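Ferric enterobactin receptor PIRA (Pseudomonas aeruginosa, PDB 5FP2) probably takes up ferric enterobactin across the outer membrane as a TonB-dependent receptor, and probably also admits siderophore-drug conjugates. Local coordinates at residues R160-R166 with S190-P194; G167-T173 with R185-L191; D251-E257 with I300-W306. The contacts are given in a common frame with arbitrary orientation. Residues are numbered along the deposited sequence.

Contact 1 of 3, residues R160-R166 with S190-P194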
loop_
_atom_site.group_PDB
_atom_site.type_symbol
_atom_site.label_atom_id
_atom_site.label_comp_id
_atom_site.label_asym_id
_atom_site.label_seq_id
_atom_site.Cartn_x
_atom_site.Cartn_y
_atom_site.Cartn_z
ATOM N N ARG A 160 1.483 -12.218 -12.527
ATOM C CA ARG A 160 2.649 -12.156 -13.418
ATOM C C ARG A 160 2.575 -13.137 -14.616
ATOM O O ARG A 160 1.934 -14.179 -14.554
ATOM C CB ARG A 160 3.934 -12.342 -12.605
ATOM C CG ARG A 160 4.461 -11.047 -11.997
ATOM C CD ARG A 160 5.871 -11.190 -11.454
ATOM N NE ARG A 160 6.772 -11.755 -12.448
ATOM C CZ ARG A 160 7.468 -11.043 -13.343
ATOM N NH1 ARG A 160 7.457 -9.714 -13.296
ATOM N NH2 ARG A 160 8.177 -11.656 -14.301
ATOM N N PRO A 161 3.193 -12.775 -15.743
ATOM C CA PRO A 161 3.121 -13.672 -16.891
ATOM C C PRO A 161 3.380 -15.123 -16.525
ATOM O O PRO A 161 4.216 -15.406 -15.679
ATOM C CB PRO A 161 4.239 -13.164 -17.804
ATOM C CG PRO A 161 4.506 -11.768 -17.359
ATOM C CD PRO A 161 4.281 -11.798 -15.883
ATOM N N THR A 162 2.718 -16.037 -17.213
ATOM C CA THR A 162 2.759 -17.435 -16.832
ATOM C C THR A 162 3.000 -18.305 -18.066
ATOM O O THR A 162 2.840 -17.845 -19.193
ATOM C CB THR A 162 1.444 -17.817 -16.123
ATOM O OG1 THR A 162 1.425 -19.220 -15.815
ATOM C CG2 THR A 162 0.255 -17.434 -16.992
ATOM N N ASP A 163 3.443 -19.540 -17.854
ATOM C CA ASP A 163 3.829 -20.430 -18.952
ATOM C C ASP A 163 2.613 -20.897 -19.751
ATOM O O ASP A 163 2.756 -21.471 -20.833
ATOM C CB ASP A 163 4.583 -21.650 -18.405
ATOM C CG ASP A 163 3.852 -22.323 -17.242
ATOM O OD1 ASP A 163 2.656 -22.031 -17.022
ATOM O OD2 ASP A 163 4.482 -23.118 -16.514
ATOM N N ARG A 164 1.426 -20.643 -19.206
ATOM C CA ARG A 164 0.171 -21.044 -19.820
ATOM C C ARG A 164 -0.729 -19.814 -19.939
ATOM O O ARG A 164 -0.507 -18.822 -19.258
ATOM C CB ARG A 164 -0.495 -22.108 -18.951
ATOM C CG ARG A 164 0.276 -23.416 -18.851
ATOM C CD ARG A 164 -0.505 -24.469 -18.066
ATOM N NE ARG A 164 -0.847 -24.016 -16.712
ATOM C CZ ARG A 164 -1.198 -24.820 -15.708
ATOM N NH1 ARG A 164 -1.287 -26.131 -15.893
ATOM N NH2 ARG A 164 -1.455 -24.309 -14.508
ATOM N N LEU A 165 -1.695 -19.841 -20.853
ATOM C CA LEU A 165 -2.448 -18.630 -21.187
ATOM C C LEU A 165 -3.534 -18.447 -20.164
ATOM O O LEU A 165 -4.123 -19.418 -19.711
ATOM C CB LEU A 165 -3.075 -18.716 -22.587
ATOM C CG LEU A 165 -4.101 -17.622 -22.929
ATOM C CD1 LEU A 165 -3.426 -16.371 -23.464
ATOM C CD2 LEU A 165 -5.165 -18.095 -23.906
ATOM N N ARG A 166 -3.840 -17.198 -19.847
ATOM C CA ARG A 166 -4.608 -16.889 -18.657
ATOM C C ARG A 166 -5.406 -15.622 -18.885
ATOM O O ARG A 166 -4.852 -14.549 -19.087
ATOM C CB ARG A 166 -3.680 -16.719 -17.452
ATOM C CG ARG A 166 -4.352 -16.892 -16.098
ATOM C CD ARG A 166 -3.353 -16.734 -14.955
ATOM N NE ARG A 166 -3.127 -18.007 -14.268
ATOM C CZ ARG A 166 -2.929 -18.153 -12.956
ATOM N NH1 ARG A 166 -2.910 -17.099 -12.134
ATOM N NH2 ARG A 166 -2.735 -19.371 -12.463
ATOM N N SER A 190 -7.783 -9.413 -16.815
ATOM C CA SER A 190 -6.359 -9.628 -16.884
ATOM C C SER A 190 -6.032 -10.760 -17.838
ATOM O O SER A 190 -6.480 -11.883 -17.655
ATOM C CB SER A 190 -5.797 -9.965 -15.519
ATOM O OG SER A 190 -4.660 -10.811 -15.687
ATOM N N LEU A 191 -5.192 -10.474 -18.817
ATOM C CA LEU A 191 -4.742 -11.479 -19.767
ATOM C C LEU A 191 -3.228 -11.654 -19.624
ATOM O O LEU A 191 -2.493 -10.691 -19.381
ATOM C CB LEU A 191 -5.087 -11.036 -21.187
ATOM C CG LEU A 191 -4.896 -12.087 -22.280
ATOM C CD1 LEU A 191 -5.881 -13.230 -22.102
ATOM C CD2 LEU A 191 -5.066 -11.484 -23.655
ATOM N N SER A 192 -2.777 -12.902 -19.674
ATOM C CA SER A 192 -1.363 -13.200 -19.484
ATOM C C SER A 192 -1.015 -14.557 -20.081
ATOM O O SER A 192 -1.837 -15.471 -20.115
ATOM C CB SER A 192 -0.984 -13.143 -17.986
ATOM O OG SER A 192 -1.229 -14.376 -17.309
ATOM N N GLY A 193 0.227 -14.698 -20.520
ATOM C CA GLY A 193 0.620 -15.916 -21.221
ATOM C C GLY A 193 1.946 -15.834 -21.955
ATOM O O GLY A 193 2.674 -14.848 -21.856
ATOM N N PRO A 194 2.296 -16.911 -22.647
ATOM C CA PRO A 194 3.546 -16.900 -23.373
ATOM C C PRO A 194 3.337 -16.496 -24.804
ATOM O O PRO A 194 2.275 -16.743 -25.366
ATOM C CB PRO A 194 4.000 -18.353 -23.304
ATOM C CG PRO A 194 2.731 -19.128 -23.245
ATOM C CD PRO A 194 1.726 -18.262 -22.542
#

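Contact 2 of 3, residues G167-T173 with R185-L191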
loop_
_atom_site.group_PDB
_atom_site.type_symbol
_atom_site.label_atom_id
_atom_site.label_comp_id
_atom_site.label_asym_id
_atom_site.label_seq_id
_atom_site.Cartn_x
_atom_site.Cartn_y
_atom_site.Cartn_z
ATOM N N GLY A 167 -6.722 -15.745 -18.803
ATOM C CA GLY A 167 -7.581 -14.578 -18.844
ATOM C C GLY A 167 -8.482 -14.542 -17.633
ATOM O O GLY A 167 -8.803 -15.580 -17.075
ATOM N N SER A 168 -8.814 -13.333 -17.196
ATOM C CA SER A 168 -9.939 -13.119 -16.314
ATOM C C SER A 168 -10.669 -11.815 -16.639
ATOM O O SER A 168 -10.054 -10.820 -17.038
ATOM C CB SER A 168 -9.486 -13.133 -14.850
ATOM O OG SER A 168 -10.596 -13.063 -13.967
ATOM N N MET A 169 -11.994 -11.856 -16.487
ATOM C CA MET A 169 -12.805 -10.653 -16.350
ATOM C C MET A 169 -13.458 -10.604 -14.975
ATOM O O MET A 169 -13.632 -11.629 -14.313
ATOM C CB MET A 169 -13.908 -10.635 -17.399
ATOM C CG MET A 169 -13.428 -10.243 -18.784
ATOM S SD MET A 169 -14.811 -10.016 -19.925
ATOM C CE MET A 169 -15.878 -8.989 -18.884
ATOM N N THR A 170 -13.882 -9.406 -14.590
ATOM C CA THR A 170 -14.689 -9.215 -13.395
ATOM C C THR A 170 -15.662 -8.079 -13.597
ATOM O O THR A 170 -15.249 -6.951 -13.883
ATOM C CB THR A 170 -13.833 -8.787 -12.203
ATOM O OG1 THR A 170 -12.772 -9.726 -12.008
ATOM C CG2 THR A 170 -14.700 -8.707 -10.952
ATOM N N VAL A 171 -16.933 -8.326 -13.316
ATOM C CA VAL A 171 -17.856 -7.219 -13.187
ATOM C C VAL A 171 -18.377 -7.086 -11.762
ATOM O O VAL A 171 -18.778 -8.066 -11.128
ATOM C CB VAL A 171 -19.040 -7.340 -14.142
ATOM C CG1 VAL A 171 -19.668 -5.969 -14.327
ATOM C CG2 VAL A 171 -18.578 -7.916 -15.468
ATOM N N PHE A 172 -18.403 -5.851 -11.280
ATOM C CA PHE A 172 -18.864 -5.570 -9.931
ATOM C C PHE A 172 -19.772 -4.359 -9.953
ATOM O O PHE A 172 -19.502 -3.381 -10.658
ATOM C CB PHE A 172 -17.676 -5.283 -9.022
ATOM C CG PHE A 172 -18.063 -4.844 -7.642
ATOM C CD1 PHE A 172 -18.358 -3.519 -7.380
ATOM C CD2 PHE A 172 -18.122 -5.755 -6.613
ATOM C CE1 PHE A 172 -18.686 -3.105 -6.107
ATOM C CE2 PHE A 172 -18.473 -5.359 -5.329
ATOM C CZ PHE A 172 -18.737 -4.026 -5.067
ATOM N N THR A 173 -20.812 -4.403 -9.130
ATOM C CA THR A 173 -21.758 -3.312 -9.072
ATOM C C THR A 173 -22.318 -3.207 -7.656
ATOM O O THR A 173 -22.738 -4.192 -7.048
ATOM C CB THR A 173 -22.880 -3.502 -10.107
ATOM O OG1 THR A 173 -23.947 -2.594 -9.829
ATOM C CG2 THR A 173 -23.406 -4.922 -10.076
ATOM N N ARG A 185 -20.466 0.886 -10.900
ATOM C CA ARG A 185 -20.129 -0.291 -11.688
ATOM C C ARG A 185 -18.663 -0.250 -12.039
ATOM O O ARG A 185 -18.165 0.777 -12.497
ATOM C CB ARG A 185 -20.956 -0.352 -12.965
ATOM C CG ARG A 185 -20.785 -1.662 -13.703
ATOM C CD ARG A 185 -21.587 -1.640 -14.997
ATOM N NE ARG A 185 -23.025 -1.618 -14.735
ATOM C CZ ARG A 185 -23.729 -2.665 -14.309
ATOM N NH1 ARG A 185 -23.124 -3.829 -14.053
ATOM N NH2 ARG A 185 -25.041 -2.540 -14.111
ATOM N N ARG A 186 -17.951 -1.321 -11.718
ATOM C CA ARG A 186 -16.605 -1.471 -12.223
ATOM C C ARG A 186 -16.394 -2.828 -12.876
ATOM O O ARG A 186 -17.233 -3.715 -12.801
ATOM C CB ARG A 186 -15.568 -1.215 -11.122
ATOM C CG ARG A 186 -15.720 -2.069 -9.871
ATOM C CD ARG A 186 -14.564 -1.863 -8.909
ATOM N NE ARG A 186 -14.608 -2.870 -7.870
ATOM C CZ ARG A 186 -14.096 -4.094 -7.955
ATOM N NH1 ARG A 186 -13.314 -4.432 -8.974
ATOM N NH2 ARG A 186 -14.270 -4.949 -6.934
ATOM N N ALA A 187 -15.287 -2.943 -13.591
ATOM C CA ALA A 187 -15.160 -3.888 -14.698
ATOM C C ALA A 187 -13.686 -3.979 -15.037
ATOM O O ALA A 187 -13.039 -2.957 -15.240
ATOM C CB ALA A 187 -15.924 -3.390 -15.912
ATOM N N ASN A 188 -13.138 -5.185 -15.012
ATOM C CA ASN A 188 -11.729 -5.355 -15.297
ATOM C C ASN A 188 -11.358 -6.748 -15.756
ATOM O O ASN A 188 -12.133 -7.695 -15.653
ATOM C CB ASN A 188 -10.901 -5.000 -14.076
ATOM C CG ASN A 188 -11.473 -5.607 -12.792
ATOM O OD1 ASN A 188 -11.336 -6.810 -12.514
ATOM N ND2 ASN A 188 -12.144 -4.774 -12.018
ATOM N N PHE A 189 -10.167 -6.841 -16.324
ATOM C CA PHE A 189 -9.738 -8.026 -17.058
ATOM C C PHE A 189 -8.259 -8.179 -16.766
ATOM O O PHE A 189 -7.552 -7.191 -16.529
ATOM C CB PHE A 189 -9.958 -7.855 -18.579
ATOM C CG PHE A 189 -8.937 -6.978 -19.241
ATOM C CD1 PHE A 189 -7.639 -7.438 -19.450
ATOM C CD2 PHE A 189 -9.241 -5.667 -19.582
ATOM C CE1 PHE A 189 -6.652 -6.585 -19.922
ATOM C CE2 PHE A 189 -8.279 -4.837 -20.169
ATOM C CZ PHE A 189 -6.975 -5.285 -20.299
ATOM N N SER A 190 -7.783 -9.413 -16.815
ATOM C CA SER A 190 -6.359 -9.628 -16.884
ATOM C C SER A 190 -6.032 -10.760 -17.838
ATOM O O SER A 190 -6.480 -11.883 -17.655
ATOM C CB SER A 190 -5.797 -9.965 -15.519
ATOM O OG SER A 190 -4.660 -10.811 -15.687
ATOM N N LEU A 191 -5.192 -10.474 -18.817
ATOM C CA LEU A 191 -4.742 -11.479 -19.767
ATOM C C LEU A 191 -3.228 -11.654 -19.624
ATOM O O LEU A 191 -2.493 -10.691 -19.381
ATOM C CB LEU A 191 -5.087 -11.036 -21.187
ATOM C CG LEU A 191 -4.896 -12.087 -22.280
ATOM C CD1 LEU A 191 -5.881 -13.230 -22.102
ATOM C CD2 LEU A 191 -5.066 -11.484 -23.655
#

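Contact 3 of 3, residues D251-E257 with I300-W306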
loop_
_atom_site.group_PDB
_atom_site.type_symbol
_atom_site.label_atom_id
_atom_site.label_comp_id
_atom_site.label_asym_id
_atom_site.label_seq_id
_atom_site.Cartn_x
_atom_site.Cartn_y
_atom_site.Cartn_z
ATOM N N ASP A 251 18.837 -17.305 -15.630
ATOM C CA ASP A 251 19.131 -16.552 -14.413
ATOM C C ASP A 251 18.859 -15.056 -14.559
ATOM O O ASP A 251 19.262 -14.274 -13.703
ATOM C CB ASP A 251 20.590 -16.759 -13.978
ATOM C CG ASP A 251 20.869 -18.169 -13.473
ATOM O OD1 ASP A 251 20.008 -19.064 -13.620
ATOM O OD2 ASP A 251 21.970 -18.382 -12.923
ATOM N N GLN A 252 18.214 -14.645 -15.648
ATOM C CA GLN A 252 17.955 -13.221 -15.878
ATOM C C GLN A 252 16.595 -12.961 -16.512
ATOM O O GLN A 252 16.154 -13.686 -17.400
ATOM C CB GLN A 252 19.028 -12.605 -16.770
ATOM C CG GLN A 252 20.403 -12.525 -16.135
ATOM C CD GLN A 252 21.421 -11.882 -17.053
ATOM O OE1 GLN A 252 22.397 -12.515 -17.468
ATOM N NE2 GLN A 252 21.205 -10.611 -17.364
ATOM N N VAL A 253 15.943 -11.902 -16.047
ATOM C CA VAL A 253 14.673 -11.491 -16.609
ATOM C C VAL A 253 14.661 -9.979 -16.731
ATOM O O VAL A 253 15.046 -9.280 -15.802
ATOM C CB VAL A 253 13.490 -11.950 -15.742
ATOM C CG1 VAL A 253 12.198 -11.334 -16.238
ATOM C CG2 VAL A 253 13.371 -13.460 -15.777
ATOM N N VAL A 254 14.248 -9.479 -17.889
ATOM C CA VAL A 254 13.971 -8.064 -18.043
ATOM C C VAL A 254 12.468 -7.885 -18.198
ATOM O O VAL A 254 11.827 -8.677 -18.880
ATOM C CB VAL A 254 14.700 -7.486 -19.262
ATOM C CG1 VAL A 254 14.374 -6.014 -19.428
ATOM C CG2 VAL A 254 16.195 -7.684 -19.111
ATOM N N ASP A 255 11.894 -6.898 -17.516
ATOM C CA ASP A 255 10.505 -6.522 -17.767
ATOM C C ASP A 255 10.386 -5.144 -18.402
ATOM O O ASP A 255 10.828 -4.157 -17.819
ATOM C CB ASP A 255 9.699 -6.534 -16.479
ATOM C CG ASP A 255 9.643 -7.904 -15.841
ATOM O OD1 ASP A 255 9.913 -8.895 -16.563
ATOM O OD2 ASP A 255 9.393 -7.981 -14.607
ATOM N N PHE A 256 9.721 -5.079 -19.551
ATOM C CA PHE A 256 9.296 -3.815 -20.145
ATOM C C PHE A 256 7.847 -3.599 -19.760
ATOM O O PHE A 256 7.043 -4.511 -19.916
ATOM C CB PHE A 256 9.438 -3.877 -21.681
ATOM C CG PHE A 256 10.796 -4.342 -22.141
ATOM C CD1 PHE A 256 11.859 -3.459 -22.198
ATOM C CD2 PHE A 256 11.047 -5.688 -22.354
ATOM C CE1 PHE A 256 13.137 -3.903 -22.481
ATOM C CE2 PHE A 256 12.323 -6.137 -22.640
ATOM C CZ PHE A 256 13.369 -5.243 -22.706
ATOM N N GLU A 257 7.533 -2.443 -19.177
ATOM C CA GLU A 257 6.164 -2.145 -18.739
ATOM C C GLU A 257 5.680 -0.797 -19.228
ATOM O O GLU A 257 6.450 0.154 -19.276
ATOM C CB GLU A 257 6.096 -2.063 -17.224
ATOM C CG GLU A 257 6.139 -3.359 -16.451
ATOM C CD GLU A 257 7.100 -3.207 -15.287
ATOM O OE1 GLU A 257 8.325 -3.061 -15.532
ATOM O OE2 GLU A 257 6.623 -3.035 -14.149
ATOM N N ILE A 300 11.506 -0.143 -17.082
ATOM C CA ILE A 300 12.259 -1.336 -17.420
ATOM C C ILE A 300 12.904 -1.940 -16.187
ATOM O O ILE A 300 13.390 -1.213 -15.316
ATOM C CB ILE A 300 13.376 -1.010 -18.395
ATOM C CG1 ILE A 300 12.775 -0.383 -19.657
ATOM C CG2 ILE A 300 14.157 -2.273 -18.716
ATOM C CD1 ILE A 300 13.794 -0.001 -20.703
ATOM N N THR A 301 12.893 -3.267 -16.083
ATOM C CA THR A 301 13.359 -3.924 -14.860
ATOM C C THR A 301 14.290 -5.085 -15.210
ATOM O O THR A 301 13.951 -5.960 -15.989
ATOM C CB THR A 301 12.174 -4.419 -13.992
ATOM O OG1 THR A 301 11.317 -3.320 -13.662
ATOM C CG2 THR A 301 12.657 -5.046 -12.719
ATOM N N HIS A 302 15.458 -5.112 -14.593
ATOM C CA HIS A 302 16.327 -6.263 -14.714
ATOM C C HIS A 302 16.451 -6.974 -13.363
ATOM O O HIS A 302 16.746 -6.343 -12.356
ATOM C CB HIS A 302 17.697 -5.826 -15.226
ATOM C CG HIS A 302 18.631 -6.962 -15.465
ATOM N ND1 HIS A 302 19.247 -7.645 -14.442
ATOM C CD2 HIS A 302 18.982 -7.595 -16.604
ATOM C CE1 HIS A 302 19.967 -8.630 -14.945
ATOM N NE2 HIS A 302 19.826 -8.618 -16.256
ATOM N N ASN A 303 16.155 -8.271 -13.354
ATOM C CA ASN A 303 16.269 -9.116 -12.181
ATOM C C ASN A 303 17.262 -10.227 -12.478
ATOM O O ASN A 303 16.914 -11.180 -13.159
ATOM C CB ASN A 303 14.917 -9.787 -11.872
ATOM C CG ASN A 303 13.901 -8.864 -11.185
ATOM O OD1 ASN A 303 12.732 -8.854 -11.564
ATOM N ND2 ASN A 303 14.291 -8.227 -10.091
ATOM N N GLY A 304 18.446 -10.181 -11.878
ATOM C CA GLY A 304 19.402 -11.281 -11.993
ATOM C C GLY A 304 19.589 -12.080 -10.716
ATOM O O GLY A 304 19.715 -11.509 -9.627
ATOM N N THR A 305 19.610 -13.406 -10.848
ATOM C CA THR A 305 20.060 -14.289 -9.774
ATOM C C THR A 305 21.451 -14.809 -10.092
ATOM O O THR A 305 21.664 -15.453 -11.117
ATOM C CB THR A 305 19.119 -15.495 -9.615
ATOM O OG1 THR A 305 17.757 -15.052 -9.690
ATOM C CG2 THR A 305 19.361 -16.197 -8.282
ATOM N N TRP A 306 22.404 -14.494 -9.232
ATOM C CA TRP A 306 23.801 -14.700 -9.549
ATOM C C TRP A 306 24.357 -15.678 -8.530
ATOM O O TRP A 306 23.654 -16.057 -7.591
ATOM C CB TRP A 306 24.551 -13.362 -9.511
ATOM C CG TRP A 306 23.883 -12.256 -10.305
ATOM C CD1 TRP A 306 23.192 -11.178 -9.808
ATOM C CD2 TRP A 306 23.906 -12.094 -11.723
ATOM N NE1 TRP A 306 22.756 -10.381 -10.838
ATOM C CE2 TRP A 306 23.187 -10.918 -12.021
ATOM C CE3 TRP A 306 24.426 -12.850 -12.774
ATOM C CZ2 TRP A 306 22.989 -10.475 -13.324
ATOM C CZ3 TRP A 306 24.215 -12.414 -14.073
ATOM C CH2 TRP A 306 23.494 -11.243 -14.337
#

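Contact 1 of 3, residues R160-R166 with S190-P194
Ser192 and Arg166 give up the most surface here, 82 and 63 Å² of the 402 Å² buried in total, and they form the one beta bridge between the segments. It is an antiparallel hydrogen-bonded pair with CA atoms 5.0 Å apart. Ser192 N donates to Arg166 O at 2.7 Å (142°). The return bond from Arg166 N to Ser192 O is equally short, but its angle of 122° makes it weak. Both side chains leave the sheet on the same face, with Arg166 CB 3.4 Å from Ser192 OG, after which the arginine leads away. Ser192 is also covered by the incoming loop, since Pro161 CA lies 4.3 Å from Ser192 CB and Leu165 CA makes a CA-H...O contact of 3.4 Å with Ser192 O. Pro194, third with 49 Å², has no amide hydrogen to extend the pairing and packs instead: its CG is 3.4 Å from Asp163 O and its CD 3.6 Å from Thr162 O. Gly193, between them, brings its CA within 4.1 Å of Leu165 CA. The loop thus turns round the end of the strand before becoming a strand itself. In the fold, 160-166 leads from plug strand 152-158 into barrel strand 166-176. Strand 199-210 flanks 184-194 on its other edge through backbone bonds to Leu191 and Gly193, while Pro161 also reaches strand 235-247.

Contact 2 of 3, residues G167-T173 with R185-L191
This is the antiparallel pairing inside a beta hairpin, that of strands 166-176 and 184-194, the first two strands of the 22-stranded barrel characteristic of TonB-dependent receptors. The short axes run at 173° and approach to 4.5 Å, and seven consecutive pairs keep an unbroken register from Gly167-Leu191 to Thr173-Arg185. Hydrogen-bonded pairs (Ser168-Ser190, CA-CA 5.0 Å; Thr170-Asn188 and Phe172-Arg186, CA-CA 5.2 Å) alternate with non-hydrogen-bonded pairs, of which Met169-Phe189 is the closest, CA-CA 4.1 Å. Each hydrogen-bonded pair carries two bonds; Phe172 N to Arg186 O, at 2.9 Å and 170°, is the straightest. Between them CA-H...O contacts such as Met169 CA to Asn188 O, 3.1 Å, add to the pairing. Side chains divide between two faces. On the one bearing Phe172, the guanidinium of Arg186 lies flat on the phenyl ring, centres 4.6 Å apart and planes at 20°, a cation-pi stack; its charge also forms a salt bridge with Glu129. Next along, Thr170 CB stands 3.2 Å from Asn188 OD1. The other face is mixed: Met169 CG meets Phe189 CB at 4.2 Å, and Arg185 NH1 lies 4.1 Å from Val171 CG1 and 4.0 Å from Thr173 CB. Because Phe172 touches Pro52 and Val54, and Arg186 bonds to Pro53 and Glu129, the Phe172 face looks inward at the plug. Strand 167-173 is bordered by the last barrel strand, 708-716, which closes the cylinder, and strand 185-191 by strand 199-210.

Contact 3 of 3, residues D251-E257 with I300-W306
Strands 252-257 and 300-306 run antiparallel, their short axes at 167° and 4.5 Å apart at closest approach. The register pairs Gln252 with Gly304 through to Phe256 with Ile300. Val253-Asn303 and Asp255-Thr301 are the hydrogen-bonded pairs, with two bonds each; Asn303 N to Val253 O (2.9 Å, 172°) is nearly linear. One more bond, Thr305 N to Asp251 O at 3.0 Å, carries the pairing just past the strand at Asp251. Side chains alternate between faces. On the face of Gln252, Gln252 NE2 donates to His302 NE2 at 2.7 Å, meeting the imidazole at its edge. The glutamine also packs on Trp306, with Gln252 CD 3.5 Å from Trp306 CH2. Gly304 makes room for this indole: an ideal CB there would lie 2.4 Å from Trp306 CZ2. Farther along the same face the contacts are apolar, Val254 CG1 to Ile300 CG2 at 3.8 Å and Phe256 CD1 to Ile300 CG1 at 4.1 Å. On the opposite face Asp255 CB lies 4.1 Å from Thr301 CB, and the carboxylate of Asp255 is held by Arg160 and Ser245. The contrast fits a barrel wall: Val254, Phe256 and Ile300 form an apolar patch, the Phe256 side chain about 8 Å from a bound n-octane, consistent with an outward, lipid-facing surface, whereas the buried charge of Asp255 faces inward. Trp306 and the Gln252-His302 pair, near the strand ends, are consistent with the more polar membrane border.

In the fold
Along the chain contacts 1 and 2 come first and contact 3 follows. All three reach the same closed 22-stranded antiparallel sheet. Segment 160-166 continues directly into 167-173, so the linker from the plug leads into the first hairpin; contacts 1 and 2 share Ser190 and Leu191 on strand 184-194, centres 16 Å apart. Contact 3, on strands 252-264 and 292-306, lies about 17 Å from contact 1 and 29 Å from contact 2, centre to centre. Contacts 2 and 3 do not touch, but a salt bridge from Arg160 NH1 to Asp255 OD2, 2.9 Å, joins contacts 1 and 3. The plug-to-barrel linker is therefore tied to the wall at separate points.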